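Local coordinates for protein galactose mutarotase related enzyme (Lactobacillus casei, PDB 3Q1N) that probably binds carbohydrate and may act as a sugar isomerase of the aldose 1-epimerase (galactose mutarotase-like) kind, at residues Thr162-Asn167 and Ile215-Leu220; Thr230-Asp235 and Ala288-Leu293; Ile175-Phe180 and Asp262-Pro267; Lys55-Gln60 and Glu266-Tyr271. All coordinates share one frame; numbering follows the deposited sequence.

Interaction 1: Thr162-Asn167 and Ile215-Leu220. With NO3 (nitrate ion), chain F; EDO (1,2-ethanediol), chain S.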
loop_
_atom_site.group_PDB
_atom_site.type_symbol
_atom_site.label_atom_id
_atom_site.label_comp_id
_atom_site.label_asym_id
_atom_site.label_seq_id
_atom_site.Cartn_x
_atom_site.Cartn_y
_atom_site.Cartn_z
ATOM N N THR A 162 8.293 -1.672 14.471
ATOM C CA THR A 162 8.386 -2.859 15.299
ATOM C C THR A 162 7.373 -3.849 14.776
ATOM O O THR A 162 6.221 -3.468 14.499
ATOM C CB THR A 162 8.145 -2.537 16.791
ATOM O OG1 THR A 162 9.054 -1.516 17.200
ATOM C CG2 THR A 162 8.369 -3.753 17.665
ATOM N N VAL A 163 7.798 -5.106 14.614
ATOM C CA VAL A 163 6.930 -6.141 13.998
ATOM C C VAL A 163 6.764 -7.368 14.866
ATOM O O VAL A 163 7.644 -7.709 15.651
ATOM C CB VAL A 163 7.416 -6.564 12.606
ATOM C CG1 VAL A 163 7.506 -5.349 11.674
ATOM C CG2 VAL A 163 8.765 -7.320 12.660
ATOM N N GLU A 164 5.618 -8.021 14.725
ATOM C CA GLU A 164 5.406 -9.310 15.365
ATOM C C GLU A 164 4.348 -10.126 14.649
ATOM O O GLU A 164 3.454 -9.547 14.024
ATOM C CB GLU A 164 5.019 -9.120 16.837
ATOM C CG GLU A 164 3.669 -8.516 17.102
ATOM C CD GLU A 164 2.471 -9.493 16.986
ATOM O OE1 GLU A 164 2.644 -10.722 17.122
ATOM O OE2 GLU A 164 1.340 -9.005 16.782
ATOM N N PRO A 165 4.451 -11.476 14.714
ATOM C CA PRO A 165 5.609 -12.201 15.211
ATOM C C PRO A 165 6.688 -12.205 14.165
ATOM O O PRO A 165 6.450 -11.811 13.034
ATOM C CB PRO A 165 5.075 -13.637 15.417
ATOM C CG PRO A 165 4.028 -13.769 14.344
ATOM C CD PRO A 165 3.343 -12.390 14.349
ATOM N N LEU A 166 7.867 -12.672 14.531
ATOM C CA LEU A 166 8.971 -12.801 13.589
ATOM C C LEU A 166 9.644 -14.155 13.828
ATOM O O LEU A 166 10.154 -14.414 14.929
ATOM C CB LEU A 166 9.939 -11.617 13.768
ATOM C CG LEU A 166 10.872 -11.206 12.656
ATOM C CD1 LEU A 166 10.118 -10.910 11.321
ATOM C CD2 LEU A 166 11.745 -10.003 13.093
ATOM N N ASN A 167 9.625 -15.019 12.815
ATOM C CA ASN A 167 10.184 -16.387 12.951
ATOM C C ASN A 167 11.578 -16.537 12.339
ATOM O O ASN A 167 12.107 -17.652 12.292
ATOM C CB ASN A 167 9.288 -17.409 12.270
ATOM C CG ASN A 167 7.883 -17.423 12.821
ATOM O OD1 ASN A 167 7.641 -17.108 14.002
ATOM N ND2 ASN A 167 6.942 -17.789 11.969
ATOM N N ILE A 215 4.460 -11.736 9.603
ATOM C CA ILE A 215 4.130 -10.555 10.419
ATOM C C ILE A 215 2.635 -10.288 10.477
ATOM O O ILE A 215 1.937 -10.299 9.459
ATOM C CB ILE A 215 4.871 -9.278 9.908
ATOM C CG1 ILE A 215 6.382 -9.482 10.059
ATOM C CG2 ILE A 215 4.379 -8.000 10.695
ATOM C CD1 ILE A 215 7.246 -8.420 9.291
ATOM N N ALA A 216 2.147 -10.078 11.689
ATOM C CA ALA A 216 0.741 -9.805 11.917
ATOM C C ALA A 216 0.503 -8.343 12.239
ATOM O O ALA A 216 -0.517 -7.796 11.842
ATOM C CB ALA A 216 0.244 -10.670 13.073
ATOM N N LYS A 217 1.440 -7.735 12.966
ATOM C CA LYS A 217 1.327 -6.336 13.355
ATOM C C LYS A 217 2.632 -5.619 13.148
ATOM O O LYS A 217 3.700 -6.181 13.386
ATOM C CB LYS A 217 0.877 -6.199 14.803
ATOM C CG LYS A 217 -0.499 -6.820 15.045
ATOM C CD LYS A 217 -1.147 -6.143 16.250
ATOM C CE LYS A 217 -2.437 -6.805 16.633
ATOM N NZ LYS A 217 -3.096 -6.054 17.723
ATOM N N ALA A 218 2.533 -4.394 12.653
ATOM C CA ALA A 218 3.706 -3.551 12.412
ATOM C C ALA A 218 3.368 -2.138 12.929
ATOM O O ALA A 218 2.384 -1.515 12.492
ATOM C CB ALA A 218 4.050 -3.521 10.934
ATOM N N THR A 219 4.153 -1.686 13.907
ATOM C CA THR A 219 3.954 -0.402 14.580
ATOM C C THR A 219 4.997 0.618 14.155
ATOM O O THR A 219 6.186 0.336 14.242
ATOM C CB THR A 219 3.967 -0.568 16.117
ATOM O OG1 THR A 219 2.852 -1.381 16.500
ATOM C CG2 THR A 219 3.895 0.751 16.829
ATOM N N LEU A 220 4.519 1.793 13.735
ATOM C CA LEU A 220 5.347 2.967 13.380
ATOM C C LEU A 220 5.230 3.922 14.575
ATOM O O LEU A 220 4.136 4.417 14.888
ATOM C CB LEU A 220 4.852 3.620 12.091
ATOM C CG LEU A 220 5.506 4.950 11.726
ATOM C CD1 LEU A 220 6.995 4.804 11.382
ATOM C CD2 LEU A 220 4.715 5.596 10.568
HETATM N N NO3 F . 4.182 -4.429 17.242
HETATM O O1 NO3 F . 2.993 -4.080 16.627
HETATM O O2 NO3 F . 4.846 -5.599 16.878
HETATM O O3 NO3 F . 4.723 -3.619 18.246
HETATM C C1 EDO S . -3.259 -9.111 11.729
HETATM O O1 EDO S . -3.061 -8.493 13.033
HETATM C C2 EDO S . -4.367 -8.438 10.908
HETATM O O2 EDO S . -5.139 -9.204 9.992
HETATM O O HOH W 1 7.904 0.986 16.755
#
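Glu164 and Lys217 are paired on neighbouring antiparallel strands, their side chains lying alongside and pointing the same way. The Glu164 CB passes nitrate O2 at 3.5 Å. CG, held between the backbone N and carbonyl carbon (chi1 69°), comes closer, 3.2 Å from the same nitrate oxygen. A bend at chi2 then brings the carboxylate alongside the lysine's aliphatic chain, where Glu164 OE2 lies 3.3 Å from Lys217 CG. The ammonium group itself runs past: Lys217 NZ pairs with Glu292, while its distance to Glu164 OE2 is 5.4 Å. In the backbone, Glu164 O accepts from both Ala216 N (2.7 Å) and Lys217 N (2.9 Å), a classic beta bulge. The small Ala216 suits the extra position, its CB resting against the ring of the cis-proline Pro165. On the other face of the sheet, branched Val163 packs against Ile215 CD1 and the methyl of Ala218. Thr219 OG1 donates to nitrate O1 at 2.7 Å and also hydrogen-bonds Thr230. The chemistry is thus split, apolar around Val163 and polar around Glu164, and the nitrate, probably from the crystallisation liquor, suggests that the polar face near Thr219 OG1 can take an anion.

Interaction 2: Thr230-Asp235 and Ala288-Leu293. With EDO (1,2-ethanediol), chain R.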
loop_
_atom_site.group_PDB
_atom_site.type_symbol
_atom_site.label_atom_id
_atom_site.label_comp_id
_atom_site.label_asym_id
_atom_site.label_seq_id
_atom_site.Cartn_x
_atom_site.Cartn_y
_atom_site.Cartn_z
ATOM N N THR A 230 -0.430 1.335 14.268
ATOM C CA THR A 230 -0.103 -0.070 14.095
ATOM C C THR A 230 -0.961 -0.618 12.950
ATOM O O THR A 230 -2.191 -0.425 12.932
ATOM C CB THR A 230 -0.364 -0.870 15.369
ATOM O OG1 THR A 230 0.488 -0.365 16.398
ATOM C CG2 THR A 230 -0.077 -2.397 15.155
ATOM N N LEU A 231 -0.313 -1.273 12.002
ATOM C CA LEU A 231 -0.971 -1.947 10.883
ATOM C C LEU A 231 -1.170 -3.416 11.199
ATOM O O LEU A 231 -0.240 -4.110 11.599
ATOM C CB LEU A 231 -0.175 -1.796 9.590
ATOM C CG LEU A 231 0.042 -0.391 9.044
ATOM C CD1 LEU A 231 0.738 -0.402 7.680
ATOM C CD2 LEU A 231 -1.240 0.452 8.945
ATOM N N ASP A 232 -2.419 -3.870 11.138
ATOM C CA ASP A 232 -2.760 -5.277 11.299
ATOM C C ASP A 232 -2.841 -5.841 9.878
ATOM O O ASP A 232 -3.736 -5.506 9.135
ATOM C CB ASP A 232 -4.103 -5.436 12.029
ATOM C CG ASP A 232 -4.083 -4.819 13.447
ATOM O OD1 ASP A 232 -3.019 -4.382 13.929
ATOM O OD2 ASP A 232 -5.149 -4.734 14.059
ATOM N N ILE A 233 -1.875 -6.663 9.503
ATOM C CA ILE A 233 -1.659 -7.004 8.065
ATOM C C ILE A 233 -1.322 -8.485 7.834
ATOM O O ILE A 233 -0.616 -8.834 6.893
ATOM C CB ILE A 233 -0.590 -6.036 7.447
ATOM C CG1 ILE A 233 0.568 -5.819 8.400
ATOM C CG2 ILE A 233 -1.234 -4.690 7.142
ATOM C CD1 ILE A 233 1.392 -7.002 8.659
ATOM N N SER A 234 -1.882 -9.389 8.630
ATOM C CA SER A 234 -1.609 -10.831 8.448
ATOM C C SER A 234 -1.942 -11.277 7.029
ATOM O O SER A 234 -1.282 -12.160 6.479
ATOM C CB SER A 234 -2.401 -11.696 9.433
ATOM O OG SER A 234 -1.983 -11.512 10.779
ATOM N N ASP A 235 -2.998 -10.702 6.448
ATOM C CA ASP A 235 -3.439 -11.087 5.105
ATOM C C ASP A 235 -2.498 -10.669 3.975
ATOM O O ASP A 235 -2.619 -11.175 2.845
ATOM C CB ASP A 235 -4.825 -10.482 4.785
ATOM C CG ASP A 235 -5.974 -11.125 5.546
ATOM O OD1 ASP A 235 -5.775 -12.103 6.300
ATOM O OD2 ASP A 235 -7.118 -10.622 5.433
ATOM N N ALA A 288 -8.088 -8.230 4.319
ATOM C CA ALA A 288 -8.472 -7.226 5.308
ATOM C C ALA A 288 -7.237 -6.628 5.935
ATOM O O ALA A 288 -6.196 -7.270 6.002
ATOM C CB ALA A 288 -9.357 -7.824 6.369
ATOM N N LEU A 289 -7.344 -5.379 6.372
ATOM C CA LEU A 289 -6.336 -4.773 7.255
ATOM C C LEU A 289 -7.003 -3.838 8.260
ATOM O O LEU A 289 -8.172 -3.463 8.097
ATOM C CB LEU A 289 -5.259 -4.018 6.466
ATOM C CG LEU A 289 -5.602 -2.831 5.561
ATOM C CD1 LEU A 289 -5.654 -1.516 6.326
ATOM C CD2 LEU A 289 -4.609 -2.735 4.380
ATOM N N LYS A 290 -6.249 -3.465 9.297
ATOM C CA LYS A 290 -6.652 -2.395 10.190
ATOM C C LYS A 290 -5.488 -1.437 10.377
ATOM O O LYS A 290 -4.325 -1.856 10.409
ATOM C CB LYS A 290 -7.082 -2.914 11.563
ATOM C CG LYS A 290 -8.198 -3.979 11.546
ATOM C CD LYS A 290 -8.640 -4.383 12.988
ATOM C CE LYS A 290 -9.768 -5.426 12.907
ATOM N NZ LYS A 290 -10.234 -5.837 14.282
ATOM N N VAL A 291 -5.822 -0.159 10.472
ATOM C CA VAL A 291 -4.859 0.877 10.867
ATOM C C VAL A 291 -5.284 1.242 12.297
ATOM O O VAL A 291 -6.318 1.870 12.487
ATOM C CB VAL A 291 -4.914 2.090 9.938
ATOM C CG1 VAL A 291 -3.769 3.078 10.289
ATOM C CG2 VAL A 291 -4.826 1.652 8.445
ATOM N N GLU A 292 -4.562 0.769 13.291
ATOM C CA GLU A 292 -4.843 1.148 14.674
ATOM C C GLU A 292 -4.292 2.545 14.918
ATOM O O GLU A 292 -3.130 2.835 14.582
ATOM C CB GLU A 292 -4.227 0.201 15.676
ATOM C CG GLU A 292 -4.479 -1.291 15.416
ATOM C CD GLU A 292 -3.850 -2.189 16.476
ATOM O OE1 GLU A 292 -3.384 -1.705 17.534
ATOM O OE2 GLU A 292 -3.820 -3.409 16.244
ATOM N N LEU A 293 -5.143 3.421 15.456
ATOM C CA LEU A 293 -4.832 4.842 15.578
ATOM C C LEU A 293 -4.562 5.157 17.054
ATOM O O LEU A 293 -5.500 5.189 17.846
ATOM C CB LEU A 293 -5.997 5.645 15.030
ATOM C CG LEU A 293 -6.245 5.453 13.532
ATOM C CD1 LEU A 293 -7.442 6.329 13.122
ATOM C CD2 LEU A 293 -4.930 5.784 12.688
HETATM C C1 EDO R . -11.319 -11.947 4.637
HETATM O O1 EDO R . -11.535 -10.527 4.631
HETATM C C2 EDO R . -9.835 -12.232 4.868
HETATM O O2 EDO R . -9.393 -11.602 6.083
HETATM O O HOH W 2 -4.694 -8.693 7.656
#
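Thr230 and Glu292 exchange two backbone hydrogen bonds, Glu292 N to Thr230 O being the shorter at 2.7 Å, and their side chains lie alongside each other. Thr230 CB and CG2 pack on the glutamate's carboxylate, while its hydroxyl turns to Thr219. Leu231, the next residue, belongs to the opposite face of the sheet. Its CD2 meets both methyls of Val291, with CG2 at 3.8 Å, an apolar pair that suits the buried side; Val254 and Pro256 of strand 251-258 also touch Leu231. These strands, 229-232 and 284-293, are central neighbours in the large antiparallel sheet of the galactose mutarotase-like beta-supersandwich. Asp232 returns to the polar face. Its backbone exchanges two hydrogen bonds with Lys290, Asp232 N to Lys290 O (2.9 Å) and Lys290 N to Asp232 O, and its side chain crosses that of Glu292 at about a right angle. The carboxylate planes stand 83° apart, and Asp232 OD1 lies 2.6 Å from Glu292 OE2; two acids this near would probably have to share a proton. Glu292 OE2 also forms a salt bridge with Lys217 NZ. An alanine in place of Glu292 would probably leave the Lys217 ammonium without this mate and open a gap beside Thr230 CB and CG2. At Ile233 the strand has ended, and CG2 rests on Leu289 CB. Asp235 then reaches back with its carboxylate: OD2 accepts from Ala288 N (2.8 Å) through the anti lone pair and from an ethanediol hydroxyl. A water accepts from Asp235 N and donates to Ala288 O at 2.6 Å.

Interaction 3: Ile175-Phe180 and Asp262-Pro267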
loop_
_atom_site.group_PDB
_atom_site.type_symbol
_atom_site.label_atom_id
_atom_site.label_comp_id
_atom_site.label_asym_id
_atom_site.label_seq_id
_atom_site.Cartn_x
_atom_site.Cartn_y
_atom_site.Cartn_z
ATOM N N ILE A 175 16.760 -4.467 -4.240
ATOM C CA ILE A 175 16.323 -3.464 -5.227
ATOM C C ILE A 175 17.436 -3.152 -6.242
ATOM O O ILE A 175 18.613 -3.011 -5.882
ATOM C CB ILE A 175 15.933 -2.150 -4.525
ATOM C CG1 ILE A 175 14.835 -2.426 -3.489
ATOM C CG2 ILE A 175 15.508 -1.089 -5.563
ATOM C CD1 ILE A 175 13.581 -3.103 -4.002
ATOM N N GLY A 176 17.056 -3.047 -7.514
ATOM C CA GLY A 176 17.969 -2.625 -8.565
ATOM C C GLY A 176 17.377 -2.841 -9.951
ATOM O O GLY A 176 16.896 -3.953 -10.253
ATOM N N PRO A 177 17.317 -1.785 -10.786
ATOM C CA PRO A 177 17.443 -0.359 -10.507
ATOM C C PRO A 177 16.205 0.134 -9.791
ATOM O O PRO A 177 15.108 -0.316 -10.101
ATOM C CB PRO A 177 17.438 0.270 -11.904
ATOM C CG PRO A 177 16.626 -0.636 -12.687
ATOM C CD PRO A 177 16.756 -2.006 -12.116
ATOM N N VAL A 178 16.377 1.014 -8.814
ATOM C CA VAL A 178 15.238 1.503 -8.061
ATOM C C VAL A 178 14.191 2.063 -9.048
ATOM O O VAL A 178 14.555 2.746 -10.020
ATOM C CB VAL A 178 15.679 2.535 -6.974
ATOM C CG1 VAL A 178 16.350 3.772 -7.605
ATOM C CG2 VAL A 178 14.514 2.920 -6.094
ATOM N N PRO A 179 12.891 1.739 -8.828
ATOM C CA PRO A 179 12.239 0.947 -7.770
ATOM C C PRO A 179 11.917 -0.521 -8.148
ATOM O O PRO A 179 11.030 -1.132 -7.577
ATOM C CB PRO A 179 10.930 1.727 -7.549
ATOM C CG PRO A 179 10.566 2.170 -8.993
ATOM C CD PRO A 179 11.885 2.289 -9.751
ATOM N N PHE A 180 12.630 -1.079 -9.112
ATOM C CA PHE A 180 12.484 -2.496 -9.469
ATOM C C PHE A 180 13.256 -3.370 -8.478
ATOM O O PHE A 180 14.214 -2.943 -7.883
ATOM C CB PHE A 180 13.029 -2.809 -10.860
ATOM C CG PHE A 180 12.294 -2.118 -12.003
ATOM C CD1 PHE A 180 12.673 -0.884 -12.467
ATOM C CD2 PHE A 180 11.224 -2.745 -12.603
ATOM C CE1 PHE A 180 11.991 -0.289 -13.525
ATOM C CE2 PHE A 180 10.560 -2.188 -13.676
ATOM C CZ PHE A 180 10.934 -0.942 -14.136
ATOM N N ASP A 262 8.063 -5.531 -10.355
ATOM C CA ASP A 262 8.753 -6.454 -11.194
ATOM C C ASP A 262 10.228 -6.620 -10.796
ATOM O O ASP A 262 10.899 -5.691 -10.326
ATOM C CB ASP A 262 8.742 -5.962 -12.638
ATOM C CG ASP A 262 7.668 -6.608 -13.518
ATOM O OD1 ASP A 262 7.190 -7.744 -13.228
ATOM O OD2 ASP A 262 7.348 -5.982 -14.552
ATOM N N GLN A 263 10.715 -7.834 -11.027
ATOM C CA GLN A 263 12.153 -8.105 -11.056
ATOM C C GLN A 263 12.692 -7.610 -12.395
ATOM O O GLN A 263 12.160 -7.945 -13.434
ATOM C CB GLN A 263 12.435 -9.602 -10.904
ATOM C CG GLN A 263 13.924 -9.885 -11.034
ATOM C CD GLN A 263 14.364 -11.274 -10.607
ATOM O OE1 GLN A 263 13.589 -12.055 -10.009
ATOM N NE2 GLN A 263 15.619 -11.610 -10.927
ATOM N N ALA A 264 13.764 -6.814 -12.351
ATOM C CA ALA A 264 14.367 -6.195 -13.548
ATOM C C ALA A 264 14.689 -7.219 -14.636
ATOM O O ALA A 264 15.136 -8.325 -14.377
ATOM C CB ALA A 264 15.653 -5.458 -13.165
ATOM N N GLY A 265 14.483 -6.829 -15.882
ATOM C CA GLY A 265 14.809 -7.673 -17.016
ATOM C C GLY A 265 13.742 -7.567 -18.085
ATOM O O GLY A 265 13.127 -6.505 -18.252
ATOM N N GLU A 266 13.426 -8.688 -18.727
ATOM C CA GLU A 266 12.441 -8.706 -19.798
ATOM C C GLU A 266 11.010 -8.632 -19.247
ATOM O O GLU A 266 10.775 -8.899 -18.060
ATOM C CB GLU A 266 12.640 -9.950 -20.668
ATOM C CG GLU A 266 12.324 -11.239 -19.928
ATOM C CD GLU A 266 12.569 -12.455 -20.769
ATOM O OE1 GLU A 266 13.716 -12.650 -21.266
ATOM O OE2 GLU A 266 11.597 -13.221 -20.924
ATOM N N PRO A 267 10.052 -8.234 -20.080
ATOM C CA PRO A 267 8.656 -8.219 -19.637
ATOM C C PRO A 267 8.205 -9.599 -19.090
ATOM O O PRO A 267 8.558 -10.681 -19.630
ATOM C CB PRO A 267 7.906 -7.821 -20.910
ATOM C CG PRO A 267 8.907 -6.934 -21.586
ATOM C CD PRO A 267 10.163 -7.730 -21.468
#
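The Phe180 ring meets Asp262 at its edge: Asp262 O lies in the ring plane, 3.7 Å from Phe180 CD2, and Pro177 O lies in plane beside the opposite edge, near CD1. The phenylalanine closes a type VI beta turn, in which the cis peptide before Pro179, the third residue, folds the chain so that Phe180 N donates to Pro177 O at 2.8 Å. Carbonyl oxygens suit the ring's rim, where the aromatic C-H bonds carry slight positive charge. The Asp262 carboxylate runs alongside, only 9° from coplanar with the ring, and Asp262 CB approaches Phe180 CD2 at 4.1 Å. Beyond the two segments, Lys55 and Asn57 also touch the phenylalanine.

A second bond, Gly176 N to Phe180 O, closes the base of the loop, and the phi of 169° at Gly176 suits a residue without a side chain. Phe180 CB points toward the other loop, and CG, anti to the carbonyl carbon (chi1 -64°), sits beside the backbone N.

No hydrogen bond joins the segments directly; just after the turn, the backbone of Arg181 hydrogen-bonds those of Asp262 and Ala264. The Asp262 carboxylate is occupied too, OD2 accepting from Asn57 N. What remains is light surface packing, for which a single methyl is enough: Ala264 CB sits 3.5 Å from Gly176 O and 3.8 Å from CD of the cis-proline Pro177.

Interaction 4: Lys55-Gln60 and Glu266-Tyr271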
loop_
_atom_site.group_PDB
_atom_site.type_symbol
_atom_site.label_atom_id
_atom_site.label_comp_id
_atom_site.label_asym_id
_atom_site.label_seq_id
_atom_site.Cartn_x
_atom_site.Cartn_y
_atom_site.Cartn_z
ATOM N N LYS A 55 6.607 -0.467 -10.597
ATOM C CA LYS A 55 6.862 -0.312 -12.021
ATOM C C LYS A 55 6.868 -1.680 -12.718
ATOM O O LYS A 55 7.175 -2.676 -12.110
ATOM C CB LYS A 55 8.209 0.396 -12.291
ATOM C CG LYS A 55 8.201 1.932 -12.180
ATOM C CD LYS A 55 9.566 2.490 -12.622
ATOM C CE LYS A 55 9.649 3.991 -12.580
ATOM N NZ LYS A 55 11.076 4.497 -12.801
ATOM N N SER A 56 6.523 -1.662 -13.993
ATOM C CA SER A 56 6.555 -2.785 -14.902
ATOM C C SER A 56 7.750 -2.642 -15.861
ATOM O O SER A 56 8.054 -1.526 -16.311
ATOM C CB SER A 56 5.248 -2.884 -15.725
ATOM O OG SER A 56 4.176 -3.308 -14.929
ATOM N N ASN A 57 8.398 -3.764 -16.175
ATOM C CA ASN A 57 9.589 -3.759 -17.040
ATOM C C ASN A 57 9.195 -3.144 -18.393
ATOM O O ASN A 57 8.279 -3.639 -19.065
ATOM C CB ASN A 57 10.106 -5.176 -17.240
ATOM C CG ASN A 57 10.783 -5.747 -16.005
ATOM O OD1 ASN A 57 11.430 -5.023 -15.250
ATOM N ND2 ASN A 57 10.664 -7.069 -15.807
ATOM N N GLN A 58 9.880 -2.049 -18.759
ATOM C CA GLN A 58 9.618 -1.334 -20.024
ATOM C C GLN A 58 8.137 -0.988 -20.185
ATOM O O GLN A 58 7.617 -1.027 -21.309
ATOM C CB GLN A 58 10.105 -2.144 -21.218
ATOM C CG GLN A 58 11.631 -2.417 -21.144
ATOM C CD GLN A 58 11.940 -3.738 -20.475
ATOM O OE1 GLN A 58 11.455 -4.766 -20.945
ATOM N NE2 GLN A 58 12.747 -3.729 -19.374
ATOM N N ASP A 59 7.527 -0.689 -19.052
ATOM C CA ASP A 59 6.096 -0.320 -18.916
ATOM C C ASP A 59 5.173 -1.256 -19.674
ATOM O O ASP A 59 4.177 -0.846 -20.297
ATOM C CB ASP A 59 5.909 1.146 -19.311
ATOM C CG ASP A 59 6.642 2.117 -18.353
ATOM O OD1 ASP A 59 6.610 1.976 -17.105
ATOM O OD2 ASP A 59 7.217 3.083 -18.846
ATOM N N GLN A 60 5.484 -2.536 -19.601
ATOM C CA GLN A 60 4.672 -3.563 -20.270
ATOM C C GLN A 60 4.834 -4.891 -19.539
ATOM O O GLN A 60 5.621 -5.012 -18.572
ATOM C CB GLN A 60 5.064 -3.696 -21.761
ATOM C CG GLN A 60 6.472 -4.220 -21.972
ATOM C CD GLN A 60 6.966 -4.062 -23.423
ATOM O OE1 GLN A 60 6.977 -5.025 -24.181
ATOM N NE2 GLN A 60 7.407 -2.876 -23.777
ATOM N N GLU A 266 13.426 -8.688 -18.727
ATOM C CA GLU A 266 12.441 -8.706 -19.798
ATOM C C GLU A 266 11.010 -8.632 -19.247
ATOM O O GLU A 266 10.775 -8.899 -18.060
ATOM C CB GLU A 266 12.640 -9.950 -20.668
ATOM C CG GLU A 266 12.324 -11.239 -19.928
ATOM C CD GLU A 266 12.569 -12.455 -20.769
ATOM O OE1 GLU A 266 13.716 -12.650 -21.266
ATOM O OE2 GLU A 266 11.597 -13.221 -20.924
ATOM N N PRO A 267 10.052 -8.234 -20.080
ATOM C CA PRO A 267 8.656 -8.219 -19.637
ATOM C C PRO A 267 8.205 -9.599 -19.090
ATOM O O PRO A 267 8.558 -10.681 -19.630
ATOM C CB PRO A 267 7.906 -7.821 -20.910
ATOM C CG PRO A 267 8.907 -6.934 -21.586
ATOM C CD PRO A 267 10.163 -7.730 -21.468
ATOM N N THR A 268 7.470 -9.543 -17.982
ATOM C CA THR A 268 7.158 -10.721 -17.189
ATOM C C THR A 268 5.780 -11.244 -17.499
ATOM O O THR A 268 4.860 -10.472 -17.637
ATOM C CB THR A 268 7.152 -10.352 -15.694
ATOM O OG1 THR A 268 8.365 -9.630 -15.390
ATOM C CG2 THR A 268 7.050 -11.627 -14.887
ATOM N N ASP A 269 5.641 -12.554 -17.649
ATOM C CA ASP A 269 4.306 -13.167 -17.724
ATOM C C ASP A 269 3.627 -13.032 -16.387
ATOM O O ASP A 269 4.099 -13.539 -15.345
ATOM C CB ASP A 269 4.476 -14.632 -18.092
ATOM C CG ASP A 269 3.165 -15.387 -18.231
ATOM O OD1 ASP A 269 2.081 -14.785 -18.197
ATOM O OD2 ASP A 269 3.251 -16.643 -18.384
ATOM N N TRP A 270 2.511 -12.326 -16.375
ATOM C CA TRP A 270 1.824 -12.143 -15.085
ATOM C C TRP A 270 1.266 -13.422 -14.478
ATOM O O TRP A 270 0.970 -13.455 -13.270
ATOM C CB TRP A 270 0.730 -11.111 -15.194
ATOM C CG TRP A 270 1.201 -9.693 -15.013
ATOM C CD1 TRP A 270 2.472 -9.237 -15.185
ATOM C CD2 TRP A 270 0.421 -8.570 -14.618
ATOM N NE1 TRP A 270 2.533 -7.902 -14.952
ATOM C CE2 TRP A 270 1.279 -7.454 -14.607
ATOM C CE3 TRP A 270 -0.915 -8.389 -14.282
ATOM C CZ2 TRP A 270 0.823 -6.179 -14.272
ATOM C CZ3 TRP A 270 -1.355 -7.146 -13.961
ATOM C CH2 TRP A 270 -0.494 -6.056 -13.942
ATOM N N TYR A 271 1.167 -14.471 -15.275
ATOM C CA TYR A 271 0.788 -15.779 -14.739
ATOM C C TYR A 271 1.896 -16.463 -13.936
ATOM O O TYR A 271 1.637 -17.485 -13.267
ATOM C CB TYR A 271 0.346 -16.718 -15.867
ATOM C CG TYR A 271 -0.987 -16.287 -16.475
ATOM C CD1 TYR A 271 -2.158 -16.248 -15.700
ATOM C CD2 TYR A 271 -1.099 -15.946 -17.831
ATOM C CE1 TYR A 271 -3.382 -15.825 -16.252
ATOM C CE2 TYR A 271 -2.326 -15.511 -18.386
ATOM C CZ TYR A 271 -3.469 -15.490 -17.592
ATOM O OH TYR A 271 -4.646 -15.096 -18.162
HETATM O O HOH W 3 4.606 -5.921 -14.459
HETATM O O HOH W 4 6.868 -6.875 -17.013
#
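Two overlapping beta turns shape the loop leading into strand 60-63, with Asp59 N bonded to Ser56 O and Gln60 N to Asn57 O, and the loop 266-271 packs against them. Asn57 is the polar link: its ND2 makes a weak bond to Glu266 O (2.9 Å, 130° at the hydrogen), but gives its stronger one to Gln263 O. An asparagine suits this spot because a single amide nitrogen can serve two carbonyls. Pro267 presents its ring to two glutamines. Gln58, bent at chi2, crosses it at about a right angle and sets OE1 3.3 Å from Pro267 CD, while its NE2 binds Gly265 O. From Gln60 the contact is mainly aliphatic, CG lying 3.7 Å from Pro267 CG. The amide of Gln60 turns back within its own loop, NE2 donating to Gln58 O at 3.1 Å. An alanine in place of Gln60 would probably open a gap beside Pro267 CG and leave Gln58 O without this donor. Further along, an Asx turn shapes the loop: Asp269 OD1, met from above the carboxylate plane, accepts from Tyr271 N. Two waters also bridge the segments. One accepts from Thr268 N and donates to Gln60 O; another lies in the plane of the Trp270 indole, accepts from NE1 at 2.9 Å and donates to Ser56 OG at 2.7 Å. Tyr61 stacks on this tryptophan. In this mutarotase-like fold, the tight turns before strand 60-63 are thus packed by a proline-bearing loop and tied to it through water.

In the fold
The four contacts form two groups. Interactions 1 and 2, centres 11 Å apart, are two pairings in one large antiparallel sheet, in the order 284-293, 229-232, 217-221, 160-164; the pairing of 217-221 with 229-232 lies between them, where Thr219 with Thr230 and Ala218 O with Leu231 N make the join. Interactions 3 and 4, centres 9 Å apart, share Glu266 and Pro267 in the long loop between strands 251-258 and 277-279. The groups lie about 27 to 31 Å apart between centres. Along the chain, interaction 4 opens first and its loop spans all of interaction 1, while interaction 2 closes last, at the C-terminal strand. Residues distant in sequence thereby unite sheet and surface loops in one mutarotase-like beta fold.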